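Local coordinates for Glyco_hydro_cc domain-containing protein (Blastomyces gilchristii, PDB 6UB0) that probably hydrolyses the beta-1,3-glucan curdlan from the chain end, as an exo-acting glycoside hydrolase of family GH128 with a TIM-barrel catalytic core, at residues T16-G20 with G21-W25; Y52-W55 with N56-E60; L120-M123 with Q124-D128; F153-Y156 with V157-I161. One frame throughout, in Å; residues are numbered along the deposited sequence.

All four interactions are local, each made within one unbroken run of chain, so none encloses another and none crosses; they follow in series around the barrel. Interaction 1 turns the chain from a 3-10 segment into strand 23-27. Interaction 2 lies in helix 52-64, interaction 3 in helix 119-130 and interaction 4 in helix 150-166, the last two belonging to successive beta-alpha-beta units that share strand 138-146. Interactions 3 and 4 touch, L120 CD1 lying 3.6 Å from E159 CB, which joins neighbouring helices of the outer layer. Interactions 1 and 3, with centres about 33 Å apart, and likewise 2 and 4, lie on opposite sides of the chain's centre.

Interaction 1. Residues T16-G20 with G21-W25; sequences TAFEG and GPFSW
A type II beta turn from F18 to G21 links the end of a 3-10 segment to the strand 23-27 of the barrel, and the rings of F18 and F23 meet beside it. The turn is closed by G21 N, which donates to F18 O over 3.0 Å. G20 stands at the third position of the turn with a positive phi of 74°, a backbone shape that glycine adopts easily. G21 then leads through P22, the centre of an inverse gamma turn, into F23. The F23 side chain turns back toward the turn, its CE2 lying 3.6 Å from F18 CB. With CG beside the backbone N (chi1 -69°), the F18 ring is directed to the same place, where its CD1 meets F23 CZ at 3.7 Å. With centroids 5.6 Å apart and planes at 88°, the two rings form an offset edge-to-face pair in which F18 offers its edge to the face of F23. The carbonyl oxygen of F18 also lies at the edge of the F23 ring, 3.5 Å from CE2, while P22 CD rests over the rim of one face. Beyond the pair, F18 touches L7, V215 and L220, and the ring of F23 meets that of Y227. F18 O thus faces both a peptide N-H and the rim of an aromatic ring, whose C-H groups are slightly positive, probably a weakly favourable approach; the polar closure of the turn and the pairing of the two phenylalanines are consistent with one and the same conformation of the chain.

Interaction 2. Residues Y52-W55 with N56-E60; sequences YGSW and NADAE
S54 and W55 in the N-terminal part of helix 52-64 present their carbonyl groups to the turn that follows, where D58 and A59 supply the donors. D58 N gives its hydrogen to S54 O over 2.8 Å. A59 N does the same for W55 O, again over 2.8 Å. Two successive carbonyl oxygens are thereby satisfied in the regular i to i+4 pattern of an alpha helix. Farther along, E60 N continues that pattern to N56 O over 3.0 Å, whereas W55 N has a weak bond to Y52 O. The carboxylate of D58 folds back beside S54, its CG next to its own backbone N at chi1 -60°. OD2 and the serine OG are modelled too close together for their contact to be interpreted. The firm polar partner of D58 is R32, whose NE forms a salt bridge with OD1. In W55, CG stands anti to the backbone N (chi1 -179°), which lays the indole beside the next turn of the helix, where the methyl of A59 sits over one ring face, toward the rim, with A59 CB 4.3 Å from W55 CE2. The indole nitrogen NE1 makes a weak hydrogen bond to Y96 O, and E60 OE1 forms a salt bridge with R103. Toward the neighbouring helix, Y52 stacks on Y96 at the end of helix 86-96, and W55 lies against L46 and M97, so these aromatic groups join helix 52-64 to helix 86-96 and to loops of the barrel.

Interaction 3. Residues L120-M123 with Q124-D128; sequences LGWM and QGFLD
The indole of W122 carries the CB of F126 over one face, with W122 CZ3 and F126 CB only 3.3 Å apart. The phenyl ring of F126 is turned almost parallel to the six-membered ring of W122, at 11°, but slid aside: the centroids are 5.2 Å apart and the rings barely overlap. At the edge of the F126 ring, near its plane, lies M123 O. The thioether of M123 runs alongside F126 in the same direction, placing SD 4.1 Å from F126 CD2 in an oblique Met-aromatic contact. Bends at chi2 (61°) and chi3 (86°) fold the M123 chain to bring SD there, and its CG also meets L127 CD1 at 3.9 Å. In the backbone, F126 N bonds to W122 O over 2.7 Å and L127 N to M123 O over 2.6 Å. W122 NE1 is satisfied by M84 O. Toward the barrel, W122 and M123 touch V111 and F126 touches P109, both of strand 105-111; laterally, W122 and F126 meet A89 of helix 86-96. Such i to i+3 and i to i+4 side-chain pairs on the buried side of a helix that packs against its strand belong to the beta-alpha-beta unit 105-111, 119-130, 138-146 of this TIM barrel.

Interaction 4. Residues F153-Y156 with V157-I161; sequences FKRY and VSEAI
K154 O is gripped twice by S158, by the backbone N at 3.0 Å and by the hydroxyl OG at 2.6 Å, the two donors arriving from opposite faces of the carbonyl plane. The serine manages this because OG lies beside its own backbone N, chi1 -46°, which points the hydroxyl back toward the carbonyl of the preceding turn of helix 150-166. One turn apart, R155 and E159 form a salt bridge: OE1 meets NH1 at the edge of the guanidinium, with the two planes 80° apart. The modelled distance from R155 NH1 to E159 OE1, 2.4 Å, is too short to be taken literally. R155 bends at chi2 and chi3 to get there, laying one guanidinium face over Y156 CB, and its NH2 has a second acid partner in D152. On another side of the helix, V157 CG2 sits over the face of F153 in a CH-pi contact, 3.8 Å from CZ. F153 also meets W143 and helix 183-199, Y156 OH bonds to S112 O, and K154 NZ pairs with E192. The acids around R155 would offset its charge at the exposed surface, while F153 and V157 make an apolar contact in the buried part of the helix.

Interaction 1. Residues T16-G20 with G21-W25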
# COMPACT_ATOMS: atom_id res chain seq x y z
N THR A 16 -3.26 -14.54 -12.14
CA THR A 16 -2.94 -15.11 -13.48
C THR A 16 -3.40 -14.16 -14.60
O THR A 16 -2.66 -14.01 -15.58
CB THR A 16 -3.46 -16.54 -13.61
OG1 THR A 16 -2.48 -17.32 -12.91
CG2 THR A 16 -3.59 -17.00 -15.04
N ALA A 17 -4.53 -13.47 -14.46
CA ALA A 17 -5.06 -12.58 -15.52
C ALA A 17 -4.05 -11.48 -15.82
O ALA A 17 -4.12 -10.93 -16.90
CB ALA A 17 -6.41 -12.03 -15.13
N PHE A 18 -3.11 -11.22 -14.92
CA PHE A 18 -2.11 -10.12 -15.04
C PHE A 18 -0.73 -10.67 -15.42
O PHE A 18 0.20 -9.85 -15.51
CB PHE A 18 -2.06 -9.34 -13.73
CG PHE A 18 -3.32 -8.56 -13.50
CD1 PHE A 18 -3.50 -7.33 -14.12
CD2 PHE A 18 -4.35 -9.06 -12.71
CE1 PHE A 18 -4.67 -6.61 -13.95
CE2 PHE A 18 -5.53 -8.35 -12.55
CZ PHE A 18 -5.69 -7.12 -13.18
N GLU A 19 -0.61 -11.97 -15.69
CA GLU A 19 0.68 -12.62 -16.08
C GLU A 19 1.36 -11.86 -17.21
O GLU A 19 0.67 -11.52 -18.18
CB GLU A 19 0.48 -14.03 -16.61
CG GLU A 19 1.16 -15.08 -15.78
CD GLU A 19 0.94 -16.46 -16.37
OE1 GLU A 19 0.65 -17.39 -15.62
OE2 GLU A 19 0.99 -16.56 -17.62
N GLY A 20 2.67 -11.63 -17.07
CA GLY A 20 3.53 -10.94 -18.05
C GLY A 20 3.33 -9.45 -18.12
O GLY A 20 4.00 -8.83 -18.97
N GLY A 21 2.45 -8.84 -17.29
CA GLY A 21 2.40 -7.37 -17.12
C GLY A 21 3.60 -6.87 -16.31
O GLY A 21 4.39 -7.67 -15.82
N PRO A 22 3.80 -5.55 -16.15
CA PRO A 22 4.97 -5.01 -15.44
C PRO A 22 4.80 -4.97 -13.92
O PRO A 22 4.91 -3.93 -13.33
CB PRO A 22 5.10 -3.58 -15.96
CG PRO A 22 3.67 -3.20 -16.32
CD PRO A 22 2.97 -4.47 -16.72
N PHE A 23 4.59 -6.13 -13.34
CA PHE A 23 4.27 -6.29 -11.90
C PHE A 23 5.49 -6.86 -11.20
O PHE A 23 6.16 -7.74 -11.74
CB PHE A 23 2.99 -7.12 -11.74
CG PHE A 23 1.82 -6.51 -12.46
CD1 PHE A 23 1.20 -5.36 -12.01
CD2 PHE A 23 1.31 -7.09 -13.59
CE1 PHE A 23 0.12 -4.81 -12.68
CE2 PHE A 23 0.20 -6.57 -14.23
CZ PHE A 23 -0.35 -5.40 -13.82
N SER A 24 5.82 -6.31 -10.04
CA SER A 24 6.98 -6.81 -9.27
C SER A 24 6.48 -7.34 -7.95
O SER A 24 7.26 -8.06 -7.32
CB SER A 24 8.00 -5.73 -9.13
OG SER A 24 7.47 -4.67 -8.39
N TRP A 25 5.26 -6.97 -7.53
CA TRP A 25 4.82 -7.25 -6.15
C TRP A 25 3.30 -7.37 -6.01
O TRP A 25 2.51 -6.95 -6.90
CB TRP A 25 5.40 -6.19 -5.21
CG TRP A 25 4.75 -4.85 -5.30
CD1 TRP A 25 4.92 -3.92 -6.28
CD2 TRP A 25 3.81 -4.29 -4.37
NE1 TRP A 25 4.15 -2.83 -6.03
CE2 TRP A 25 3.47 -3.02 -4.87
CE3 TRP A 25 3.23 -4.77 -3.18
CZ2 TRP A 25 2.54 -2.21 -4.21
CZ3 TRP A 25 2.32 -3.97 -2.54
CH2 TRP A 25 2.03 -2.69 -3.02

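Interaction 2. Residues Y52-W55 with N56-E60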
# COMPACT_ATOMS: atom_id res chain seq x y z
N TYR A 52 -1.71 -9.31 15.85
CA TYR A 52 -0.56 -9.23 16.79
C TYR A 52 -0.18 -10.64 17.24
O TYR A 52 1.05 -10.95 17.28
CB TYR A 52 -0.92 -8.40 18.02
CG TYR A 52 -1.05 -6.92 17.79
CD1 TYR A 52 -0.77 -6.33 16.56
CD2 TYR A 52 -1.43 -6.09 18.82
CE1 TYR A 52 -0.87 -4.97 16.37
CE2 TYR A 52 -1.54 -4.72 18.65
CZ TYR A 52 -1.28 -4.15 17.42
OH TYR A 52 -1.37 -2.80 17.30
N GLY A 53 -1.20 -11.45 17.47
CA GLY A 53 -1.11 -12.86 17.88
C GLY A 53 -0.15 -13.67 17.03
O GLY A 53 0.58 -14.45 17.62
N SER A 54 -0.15 -13.51 15.70
CA SER A 54 0.60 -14.38 14.76
C SER A 54 1.77 -13.63 14.10
O SER A 54 2.59 -14.27 13.40
CB SER A 54 -0.32 -14.98 13.73
OG SER A 54 -0.77 -14.00 12.83
N TRP A 55 1.85 -12.32 14.28
CA TRP A 55 2.77 -11.45 13.51
C TRP A 55 4.22 -11.96 13.60
O TRP A 55 4.91 -11.98 12.59
CB TRP A 55 2.67 -10.02 14.00
CG TRP A 55 3.57 -9.12 13.23
CD1 TRP A 55 4.56 -8.32 13.71
CD2 TRP A 55 3.57 -8.97 11.81
NE1 TRP A 55 5.18 -7.69 12.68
CE2 TRP A 55 4.57 -8.02 11.51
CE3 TRP A 55 2.79 -9.51 10.77
CZ2 TRP A 55 4.80 -7.59 10.21
CZ3 TRP A 55 3.04 -9.09 9.48
CH2 TRP A 55 4.03 -8.16 9.21
N ASN A 56 4.69 -12.32 14.79
CA ASN A 56 6.07 -12.84 14.91
C ASN A 56 6.23 -13.90 13.80
O ASN A 56 7.20 -13.76 12.95
CB ASN A 56 6.26 -13.24 16.36
CG ASN A 56 5.49 -12.19 17.13
OD1 ASN A 56 4.26 -12.29 17.31
ND2 ASN A 56 6.13 -11.04 17.30
N ALA A 57 5.39 -14.94 13.93
CA ALA A 57 5.43 -16.18 13.13
C ALA A 57 5.28 -15.81 11.67
O ALA A 57 6.02 -16.34 10.85
CB ALA A 57 4.34 -17.12 13.56
N ASP A 58 4.37 -14.88 11.38
CA ASP A 58 4.03 -14.51 9.98
C ASP A 58 5.22 -13.79 9.35
O ASP A 58 5.62 -14.20 8.26
CB ASP A 58 2.75 -13.68 9.94
CG ASP A 58 1.51 -14.36 10.51
OD1 ASP A 58 1.29 -15.55 10.23
OD2 ASP A 58 0.72 -13.63 11.16
N ALA A 59 5.81 -12.80 10.03
CA ALA A 59 7.02 -12.09 9.55
C ALA A 59 8.15 -13.13 9.29
O ALA A 59 8.92 -13.01 8.29
CB ALA A 59 7.44 -11.02 10.54
N GLU A 60 8.24 -14.16 10.15
CA GLU A 60 9.29 -15.20 10.00
C GLU A 60 9.13 -15.94 8.66
O GLU A 60 10.14 -16.01 7.96
CB GLU A 60 9.29 -16.18 11.18
CG GLU A 60 10.21 -15.86 12.40
CD GLU A 60 11.57 -15.06 12.32
OE1 GLU A 60 12.32 -15.28 11.36
OE2 GLU A 60 11.93 -14.33 13.30

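Interaction 3. Residues L120-M123 with Q124-D128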
# COMPACT_ATOMS: atom_id res chain seq x y z
N LEU A 120 -3.07 12.26 6.49
CA LEU A 120 -1.67 12.68 6.77
C LEU A 120 -1.52 13.40 8.12
O LEU A 120 -0.37 13.67 8.54
CB LEU A 120 -1.26 13.63 5.64
CG LEU A 120 -1.46 13.01 4.26
CD1 LEU A 120 -0.89 13.88 3.17
CD2 LEU A 120 -0.83 11.62 4.26
N GLY A 121 -2.64 13.79 8.71
CA GLY A 121 -2.68 14.36 10.06
C GLY A 121 -2.42 13.24 11.04
O GLY A 121 -1.54 13.40 11.91
N TRP A 122 -3.11 12.11 10.84
CA TRP A 122 -2.88 10.90 11.66
C TRP A 122 -1.43 10.47 11.45
O TRP A 122 -0.73 10.13 12.46
CB TRP A 122 -3.88 9.80 11.34
CG TRP A 122 -3.77 8.64 12.27
CD1 TRP A 122 -4.61 8.26 13.28
CD2 TRP A 122 -2.78 7.60 12.19
NE1 TRP A 122 -4.17 7.12 13.90
CE2 TRP A 122 -3.04 6.69 13.24
CE3 TRP A 122 -1.67 7.41 11.37
CZ2 TRP A 122 -2.24 5.57 13.45
CZ3 TRP A 122 -0.86 6.33 11.62
CH2 TRP A 122 -1.16 5.41 12.62
N MET A 123 -0.95 10.47 10.20
CA MET A 123 0.47 10.09 9.94
C MET A 123 1.37 11.01 10.77
O MET A 123 2.30 10.49 11.42
CB MET A 123 0.86 10.19 8.47
CG MET A 123 2.10 9.38 8.15
SD MET A 123 1.93 7.60 8.44
CE MET A 123 1.21 7.11 6.86
N GLN A 124 1.11 12.31 10.80
CA GLN A 124 2.05 13.22 11.51
C GLN A 124 2.00 12.96 13.03
O GLN A 124 3.08 12.89 13.68
CB GLN A 124 1.82 14.67 11.15
CG GLN A 124 2.98 15.50 11.68
CD GLN A 124 2.91 16.93 11.23
OE1 GLN A 124 3.10 17.24 10.06
NE2 GLN A 124 2.69 17.80 12.20
N GLY A 125 0.80 12.72 13.56
CA GLY A 125 0.56 12.34 14.97
C GLY A 125 1.27 11.05 15.31
O GLY A 125 1.97 10.95 16.34
N PHE A 126 1.12 10.06 14.45
CA PHE A 126 1.91 8.83 14.54
C PHE A 126 3.42 9.13 14.42
O PHE A 126 4.21 8.58 15.22
CB PHE A 126 1.43 7.87 13.46
CG PHE A 126 2.33 6.69 13.28
CD1 PHE A 126 2.23 5.62 14.14
CD2 PHE A 126 3.26 6.64 12.25
CE1 PHE A 126 3.04 4.51 14.00
CE2 PHE A 126 4.05 5.53 12.09
CZ PHE A 126 3.94 4.46 12.95
N LEU A 127 3.83 9.94 13.44
CA LEU A 127 5.28 10.21 13.27
C LEU A 127 5.80 11.00 14.49
O LEU A 127 6.93 10.74 14.95
CB LEU A 127 5.44 10.97 11.96
CG LEU A 127 5.18 10.12 10.72
CD1 LEU A 127 5.39 10.94 9.45
CD2 LEU A 127 6.05 8.90 10.71
N ASP A 128 5.02 11.94 15.00
CA ASP A 128 5.38 12.68 16.24
C ASP A 128 5.54 11.65 17.36
O ASP A 128 6.63 11.61 17.96
CB ASP A 128 4.38 13.77 16.57
CG ASP A 128 4.58 14.99 15.69
OD1 ASP A 128 5.72 15.16 15.19
OD2 ASP A 128 3.62 15.74 15.51

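Interaction 4. Residues F153-Y156 with V157-I161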
# COMPACT_ATOMS: atom_id res chain seq x y z
N PHE A 153 -5.53 13.82 -6.15
CA PHE A 153 -4.69 12.59 -6.07
C PHE A 153 -3.23 13.03 -5.90
O PHE A 153 -2.62 12.74 -4.86
CB PHE A 153 -4.92 11.64 -7.25
CG PHE A 153 -3.97 10.47 -7.23
CD1 PHE A 153 -4.14 9.42 -6.33
CD2 PHE A 153 -2.84 10.46 -8.03
CE1 PHE A 153 -3.24 8.36 -6.29
CE2 PHE A 153 -1.94 9.41 -7.99
CZ PHE A 153 -2.14 8.36 -7.12
N LYS A 154 -2.72 13.81 -6.83
CA LYS A 154 -1.27 14.12 -6.98
C LYS A 154 -0.77 14.98 -5.82
O LYS A 154 0.39 14.82 -5.42
CB LYS A 154 -1.08 14.81 -8.33
CG LYS A 154 -1.59 13.98 -9.50
CD LYS A 154 -1.47 14.68 -10.85
CE LYS A 154 -0.18 14.37 -11.57
NZ LYS A 154 -0.21 14.80 -12.98
N ARG A 155 -1.61 15.89 -5.33
CA ARG A 155 -1.32 16.85 -4.23
C ARG A 155 -1.09 16.00 -2.98
O ARG A 155 -0.02 16.13 -2.29
CB ARG A 155 -2.52 17.80 -4.14
CG ARG A 155 -2.56 18.75 -2.95
CD ARG A 155 -2.82 18.09 -1.58
NE ARG A 155 -4.09 17.35 -1.46
CZ ARG A 155 -4.52 16.71 -0.36
NH1 ARG A 155 -3.76 16.65 0.72
NH2 ARG A 155 -5.69 16.09 -0.37
N TYR A 156 -2.07 15.13 -2.74
CA TYR A 156 -2.10 14.19 -1.60
C TYR A 156 -0.78 13.40 -1.59
O TYR A 156 -0.15 13.28 -0.56
CB TYR A 156 -3.32 13.26 -1.70
CG TYR A 156 -3.31 12.20 -0.64
CD1 TYR A 156 -3.71 12.47 0.65
CD2 TYR A 156 -2.87 10.91 -0.93
CE1 TYR A 156 -3.68 11.50 1.64
CE2 TYR A 156 -2.82 9.94 0.06
CZ TYR A 156 -3.22 10.22 1.35
OH TYR A 156 -3.21 9.25 2.29
N VAL A 157 -0.41 12.84 -2.73
CA VAL A 157 0.79 11.95 -2.83
C VAL A 157 2.05 12.77 -2.53
O VAL A 157 2.93 12.31 -1.74
CB VAL A 157 0.86 11.26 -4.20
CG1 VAL A 157 2.12 10.42 -4.31
CG2 VAL A 157 -0.37 10.40 -4.46
N SER A 158 2.13 13.95 -3.11
CA SER A 158 3.22 14.92 -2.85
C SER A 158 3.22 15.29 -1.37
O SER A 158 4.27 15.24 -0.78
CB SER A 158 3.07 16.10 -3.72
OG SER A 158 2.81 15.65 -5.05
N GLU A 159 2.06 15.58 -0.80
CA GLU A 159 1.95 15.96 0.63
C GLU A 159 2.43 14.79 1.49
O GLU A 159 3.13 15.04 2.51
CB GLU A 159 0.52 16.38 0.95
CG GLU A 159 0.40 17.30 2.15
CD GLU A 159 -0.80 18.23 2.06
OE1 GLU A 159 -1.85 17.79 1.53
OE2 GLU A 159 -0.68 19.42 2.50
N ALA A 160 2.11 13.55 1.09
CA ALA A 160 2.56 12.33 1.81
C ALA A 160 4.08 12.27 1.72
O ALA A 160 4.74 12.01 2.73
CB ALA A 160 1.90 11.11 1.24
N ILE A 161 4.63 12.52 0.53
CA ILE A 161 6.10 12.49 0.27
C ILE A 161 6.80 13.56 1.12
O ILE A 161 7.82 13.26 1.74
CB ILE A 161 6.39 12.69 -1.23
CG1 ILE A 161 5.92 11.48 -2.05
CG2 ILE A 161 7.87 12.96 -1.40
CD1 ILE A 161 5.74 11.73 -3.54